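Local coordinates for Ice-binding protein (Flavobacteriaceae bacterium, PDB 5UYT) that probably binds the surface of ice crystals and restrains their growth, acting as an antifreeze protein for an Antarctic bacterium, at residues P290-L295 and T308-L313; A78-L83 and G93-G98. All blocks are in the same frame, centred on the assembly; numbering follows the deposited sequence.

In the fold
Interactions 1 and 2 look like counterparts in two different ice-binding-like domains: in each, a two-residue strand following the domain's helix pairs in parallel with residues within a longer strand. They share no elements. Both are partly buried, with four of ten touching residues buried in interaction 1 against two of nine in interaction 2. Each puts a tyrosine against aliphatic side chains on the buried face. Their polar chemistry differs with place. Interaction 1, about 10 Å from the centre of the chain, adds an aspartate, a histidine and a bridging water to the backbone bonds, with Asp47 of the first domain joining in. Interaction 2, about 35 Å out, relies on backbone bonds and apolar side chains.

Interaction 1: residues P290-L295 and T308-L313; sequences PTDIEL and TPHTYL
His310 meets Ile293 with the flat of its ring: the CD1 methyl of Ile293 stands over the centre of the imidazole, 3.7 Å from CE1 of His310, a CH-pi contact for which the unbranched CG1–CD1 arm of isoleucine is long enough. At the ring's edge, in its plane, lies OD2 of Asp292.

That same carboxylate oxygen takes the backbone N-H of Thr311, with N to OD2 of Asp292 at 2.8 Å and an almost straight 174° at the hydrogen, on the anti side and 29° out of the carboxylate plane. The carbonyl of Thr311 accepts two bonds, from Asp292 N at 2.9 Å from Thr311 O and, weakly, from Ile293 N, consistent with the helix-like phi/psi of Asp292, which brings successive N-H groups to one carbonyl. A water donates to Pro290 O and also hydrogen-bonds to OG1 of Thr311.

With CG beside its backbone N (chi1 -70°), the Tyr312 ring starts out on the face that also carries Ile293 and lies alongside it, pointing the same way, CD1 of Tyr312 3.7 Å from CB of Ile293. Leu295 crosses this ring at a slant, while CB of His310 sits above one face. The phenol oxygen accepts from His310 ND1 and from Thr308 N, the latter 2.9 Å from OH of Tyr312, and also bonds to Asp47.

Leu313 closes the pairing: its N reaches Ile293 O at 3.0 Å, and its O receives Leu295 N at 2.8 Å. Its side chain shares a face with Glu294, whose extended chain runs beside it, and its CB touches Thr291, whose OG1 bonds to Lys339.

Strand 293-294, just after helix 270-288, thus lies on one side of strand 311-314 and strand 336-340 on the other, while Leu307 of strand 305-307 packs on Leu295 and Tyr312.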
loop_
_atom_site.group_PDB
_atom_site.type_symbol
_atom_site.label_atom_id
_atom_site.label_comp_id
_atom_site.label_asym_id
_atom_site.label_seq_id
_atom_site.Cartn_x
_atom_site.Cartn_y
_atom_site.Cartn_z
ATOM N N PRO A 290 3.057 4.295 -17.034
ATOM C CA PRO A 290 4.267 3.598 -16.527
ATOM C C PRO A 290 4.050 2.959 -15.166
ATOM O O PRO A 290 3.398 3.554 -14.296
ATOM C CB PRO A 290 5.323 4.718 -16.434
ATOM C CG PRO A 290 4.738 5.876 -17.170
ATOM C CD PRO A 290 3.253 5.745 -17.157
ATOM N N THR A 291 4.572 1.744 -14.984
ATOM C CA THR A 291 4.443 1.035 -13.701
ATOM C C THR A 291 5.398 1.661 -12.683
ATOM O O THR A 291 6.576 1.865 -12.999
ATOM C CB THR A 291 4.845 -0.440 -13.884
ATOM O OG1 THR A 291 3.875 -1.058 -14.727
ATOM C CG2 THR A 291 4.897 -1.195 -12.544
ATOM N N ASP A 292 4.890 2.000 -11.500
ATOM C CA ASP A 292 5.762 2.438 -10.392
ATOM C C ASP A 292 6.274 1.235 -9.603
ATOM O O ASP A 292 7.451 1.155 -9.251
ATOM C CB ASP A 292 4.959 3.316 -9.422
ATOM C CG ASP A 292 4.555 4.615 -10.037
ATOM O OD1 ASP A 292 5.383 5.212 -10.759
ATOM O OD2 ASP A 292 3.419 5.056 -9.811
ATOM N N ILE A 293 5.368 0.318 -9.287
ATOM C CA ILE A 293 5.677 -0.794 -8.358
ATOM C C ILE A 293 5.008 -2.028 -8.905
ATOM O O ILE A 293 3.800 -2.001 -9.193
ATOM C CB ILE A 293 5.154 -0.543 -6.917
ATOM C CG1 ILE A 293 5.935 0.605 -6.227
ATOM C CG2 ILE A 293 5.188 -1.839 -6.065
ATOM C CD1 ILE A 293 5.249 1.102 -4.954
ATOM N N GLU A 294 5.780 -3.105 -9.063
ATOM C CA GLU A 294 5.161 -4.382 -9.450
ATOM C C GLU A 294 4.916 -5.233 -8.210
ATOM O O GLU A 294 5.843 -5.459 -7.402
ATOM C CB GLU A 294 5.996 -5.179 -10.467
ATOM C CG GLU A 294 5.331 -6.521 -10.845
ATOM C CD GLU A 294 6.130 -7.356 -11.842
ATOM O OE1 GLU A 294 7.190 -6.884 -12.331
ATOM O OE2 GLU A 294 5.711 -8.503 -12.124
ATOM N N LEU A 295 3.689 -5.700 -8.077
ATOM C CA LEU A 295 3.300 -6.595 -6.977
ATOM C C LEU A 295 3.558 -7.984 -7.500
ATOM O O LEU A 295 2.876 -8.457 -8.423
ATOM C CB LEU A 295 1.815 -6.376 -6.553
ATOM C CG LEU A 295 1.466 -4.952 -6.087
ATOM C CD1 LEU A 295 -0.007 -4.750 -5.837
ATOM C CD2 LEU A 295 2.254 -4.544 -4.827
ATOM N N THR A 308 -0.470 2.393 -1.593
ATOM C CA THR A 308 -0.366 3.856 -1.528
ATOM C C THR A 308 -0.489 4.423 -2.957
ATOM O O THR A 308 -0.530 3.647 -3.937
ATOM C CB THR A 308 0.965 4.274 -0.854
ATOM O OG1 THR A 308 2.057 3.538 -1.427
ATOM C CG2 THR A 308 0.893 4.031 0.657
ATOM N N PRO A 309 -0.593 5.768 -3.099
ATOM C CA PRO A 309 -0.915 6.291 -4.424
ATOM C C PRO A 309 0.228 6.074 -5.438
ATOM O O PRO A 309 1.315 6.664 -5.299
ATOM C CB PRO A 309 -1.139 7.800 -4.174
ATOM C CG PRO A 309 -1.568 7.851 -2.747
ATOM C CD PRO A 309 -0.691 6.823 -2.074
ATOM N N HIS A 310 -0.039 5.197 -6.416
ATOM C CA HIS A 310 0.943 4.736 -7.410
ATOM C C HIS A 310 0.164 4.075 -8.553
ATOM O O HIS A 310 -1.018 3.762 -8.407
ATOM C CB HIS A 310 1.856 3.628 -6.839
ATOM C CG HIS A 310 2.870 4.099 -5.835
ATOM N ND1 HIS A 310 2.733 3.849 -4.485
ATOM C CD2 HIS A 310 4.037 4.771 -5.979
ATOM C CE1 HIS A 310 3.776 4.345 -3.836
ATOM N NE2 HIS A 310 4.577 4.925 -4.717
ATOM N N THR A 311 0.884 3.784 -9.632
ATOM C CA THR A 311 0.440 2.832 -10.615
ATOM C C THR A 311 1.106 1.481 -10.295
ATOM O O THR A 311 2.340 1.374 -10.329
ATOM C CB THR A 311 0.860 3.278 -12.012
ATOM O OG1 THR A 311 0.262 4.549 -12.318
ATOM C CG2 THR A 311 0.400 2.240 -13.053
ATOM N N TYR A 312 0.294 0.455 -10.041
ATOM C CA TYR A 312 0.815 -0.885 -9.707
ATOM C C TYR A 312 0.627 -1.804 -10.883
ATOM O O TYR A 312 -0.328 -1.636 -11.654
ATOM C CB TYR A 312 0.020 -1.465 -8.535
ATOM C CG TYR A 312 0.308 -0.737 -7.251
ATOM C CD1 TYR A 312 1.464 -1.036 -6.513
ATOM C CD2 TYR A 312 -0.534 0.291 -6.792
ATOM C CE1 TYR A 312 1.758 -0.357 -5.329
ATOM C CE2 TYR A 312 -0.245 0.975 -5.609
ATOM C CZ TYR A 312 0.900 0.642 -4.884
ATOM O OH TYR A 312 1.243 1.302 -3.712
ATOM N N LEU A 313 1.504 -2.797 -10.995
ATOM C CA LEU A 313 1.333 -3.893 -11.963
ATOM C C LEU A 313 1.225 -5.230 -11.216
ATOM O O LEU A 313 2.083 -5.574 -10.382
ATOM C CB LEU A 313 2.524 -3.971 -12.942
ATOM C CG LEU A 313 2.499 -5.182 -13.892
ATOM C CD1 LEU A 313 1.325 -5.162 -14.875
ATOM C CD2 LEU A 313 3.841 -5.284 -14.617
HETATM O O HOH W 1 2.324 5.896 -13.566
#

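Interaction 2: residues A78-L83 and G93-G98; sequences ATLAPL and GNYFIG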
loop_
_atom_site.group_PDB
_atom_site.type_symbol
_atom_site.label_atom_id
_atom_site.label_comp_id
_atom_site.label_asym_id
_atom_site.label_seq_id
_atom_site.Cartn_x
_atom_site.Cartn_y
_atom_site.Cartn_z
ATOM N N ALA A 78 21.967 13.950 27.301
ATOM C CA ALA A 78 21.714 13.168 28.530
ATOM C C ALA A 78 22.194 11.716 28.394
ATOM O O ALA A 78 22.308 11.209 27.278
ATOM C CB ALA A 78 20.228 13.174 28.864
ATOM N N THR A 79 22.456 11.063 29.534
ATOM C CA THR A 79 22.797 9.630 29.594
ATOM C C THR A 79 21.630 8.838 30.179
ATOM O O THR A 79 20.977 9.296 31.126
ATOM C CB THR A 79 24.068 9.385 30.437
ATOM O OG1 THR A 79 25.118 10.199 29.918
ATOM C CG2 THR A 79 24.528 7.923 30.366
ATOM N N LEU A 80 21.366 7.660 29.620
ATOM C CA LEU A 80 20.324 6.791 30.138
ATOM C C LEU A 80 20.888 5.464 30.604
ATOM O O LEU A 80 21.874 4.988 30.053
ATOM C CB LEU A 80 19.256 6.533 29.061
ATOM C CG LEU A 80 18.526 7.729 28.467
ATOM C CD1 LEU A 80 17.505 7.231 27.433
ATOM C CD2 LEU A 80 17.854 8.566 29.553
ATOM N N ALA A 81 20.247 4.874 31.615
ATOM C CA ALA A 81 20.545 3.507 32.033
ATOM C C ALA A 81 20.178 2.568 30.876
ATOM O O ALA A 81 19.332 2.920 30.037
ATOM C CB ALA A 81 19.776 3.147 33.302
ATOM N N PRO A 82 20.828 1.389 30.802
ATOM C CA PRO A 82 20.572 0.526 29.653
ATOM C C PRO A 82 19.177 -0.095 29.610
ATOM O O PRO A 82 18.737 -0.460 28.529
ATOM C CB PRO A 82 21.645 -0.563 29.769
ATOM C CG PRO A 82 22.004 -0.592 31.205
ATOM C CD PRO A 82 21.847 0.820 31.704
ATOM N N LEU A 83 18.489 -0.201 30.754
ATOM C CA LEU A 83 17.118 -0.713 30.772
ATOM C C LEU A 83 16.155 0.423 30.414
ATOM O O LEU A 83 15.884 1.297 31.235
ATOM C CB LEU A 83 16.764 -1.350 32.123
ATOM C CG LEU A 83 15.488 -2.223 32.255
ATOM C CD1 LEU A 83 15.081 -3.004 30.998
ATOM C CD2 LEU A 83 15.665 -3.169 33.446
ATOM N N GLY A 93 15.712 14.739 22.597
ATOM C CA GLY A 93 17.107 14.753 23.039
ATOM C C GLY A 93 17.999 13.797 22.275
ATOM O O GLY A 93 17.514 13.006 21.443
ATOM N N ASN A 94 19.305 13.913 22.543
ATOM C CA ASN A 94 20.295 12.948 22.076
ATOM C C ASN A 94 20.779 12.158 23.278
ATOM O O ASN A 94 21.530 12.676 24.110
ATOM C CB ASN A 94 21.457 13.656 21.375
ATOM C CG ASN A 94 20.997 14.496 20.212
ATOM O OD1 ASN A 94 19.974 14.191 19.577
ATOM N ND2 ASN A 94 21.733 15.559 19.923
ATOM N N TYR A 95 20.326 10.914 23.358
ATOM C CA TYR A 95 20.503 10.059 24.530
ATOM C C TYR A 95 21.650 9.075 24.335
ATOM O O TYR A 95 21.646 8.290 23.396
ATOM C CB TYR A 95 19.177 9.330 24.846
ATOM C CG TYR A 95 18.086 10.317 25.254
ATOM C CD1 TYR A 95 18.096 10.908 26.523
ATOM C CD2 TYR A 95 17.074 10.695 24.362
ATOM C CE1 TYR A 95 17.122 11.829 26.900
ATOM C CE2 TYR A 95 16.105 11.608 24.732
ATOM C CZ TYR A 95 16.133 12.174 26.003
ATOM O OH TYR A 95 15.174 13.095 26.385
ATOM N N PHE A 96 22.630 9.133 25.236
ATOM C CA PHE A 96 23.810 8.275 25.160
ATOM C C PHE A 96 23.675 7.113 26.144
ATOM O O PHE A 96 23.448 7.311 27.354
ATOM C CB PHE A 96 25.097 9.092 25.427
ATOM C CG PHE A 96 26.350 8.259 25.551
ATOM C CD1 PHE A 96 27.077 7.891 24.424
ATOM C CD2 PHE A 96 26.820 7.862 26.806
ATOM C CE1 PHE A 96 28.240 7.136 24.541
ATOM C CE2 PHE A 96 27.971 7.101 26.929
ATOM C CZ PHE A 96 28.687 6.738 25.794
ATOM N N ILE A 97 23.793 5.900 25.619
ATOM C CA ILE A 97 23.834 4.705 26.453
ATOM C C ILE A 97 25.145 3.978 26.142
ATOM O O ILE A 97 25.275 3.367 25.081
ATOM C CB ILE A 97 22.620 3.773 26.199
ATOM C CG1 ILE A 97 21.301 4.534 26.428
ATOM C CG2 ILE A 97 22.717 2.554 27.116
ATOM C CD1 ILE A 97 20.045 3.747 26.139
ATOM N N GLY A 98 26.108 4.038 27.068
ATOM C CA GLY A 98 27.482 3.585 26.783
ATOM C C GLY A 98 27.721 2.095 26.960
ATOM O O GLY A 98 28.761 1.680 27.480
#
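Leu80 lies obliquely across Tyr95, its CD1 methyl 3.7 Å from CB of Tyr95 and its CD2 near CD1 of the ring. With CG anti to the carbonyl carbon, chi1 -58° sets CG of Leu80 3.8 Å from CD1 of Tyr95. Ala78 meets the same aromatic with its single methyl, CB lying 3.9 Å from CD1 of Tyr95; a small residue fits beside so broad a neighbour. The hydroxyl of the buried Tyr95 is satisfied by its bond to the carbonyl of Thr91. Leu90, touching both Leu80 and the tyrosine, adds apolar cover.

The next pair faces the other way. Thr79 brings its CG2 methyl to the edge of the Phe96 ring, near its plane, 4.2 Å from CD2 of Phe96, whereas the amide N of Gly98 stands over one face, toward the rim. Phe96 also touches Pro76 and Gln124.

Ile97 is divided between two partners: its CG1 packs 3.9 Å from CB of Leu80, and its CG2 lies 3.9 Å from CA of Pro82. Both branches of this beta-branched residue are used, and Ile123 adds to its setting. An alanine here would probably open a gap beside Leu80 and Pro82, leaving them without this aliphatic partner.

Backbone bonds fix the register. The N-H of Phe96 points almost straight (173°) at Ala78 O, with N 2.9 Å from it, and Leu80 N reaches Phe96 O at 3.1 Å from a position tilted 32° out of the carbonyl plane. A weak bond joins Ala78 N to Asn94 O.

Parallel pairing of successive coils, with an aliphatic and aromatic interior stacked from one coil to the next, is characteristic of the right-handed beta-helix on which this ice-binding domain is built.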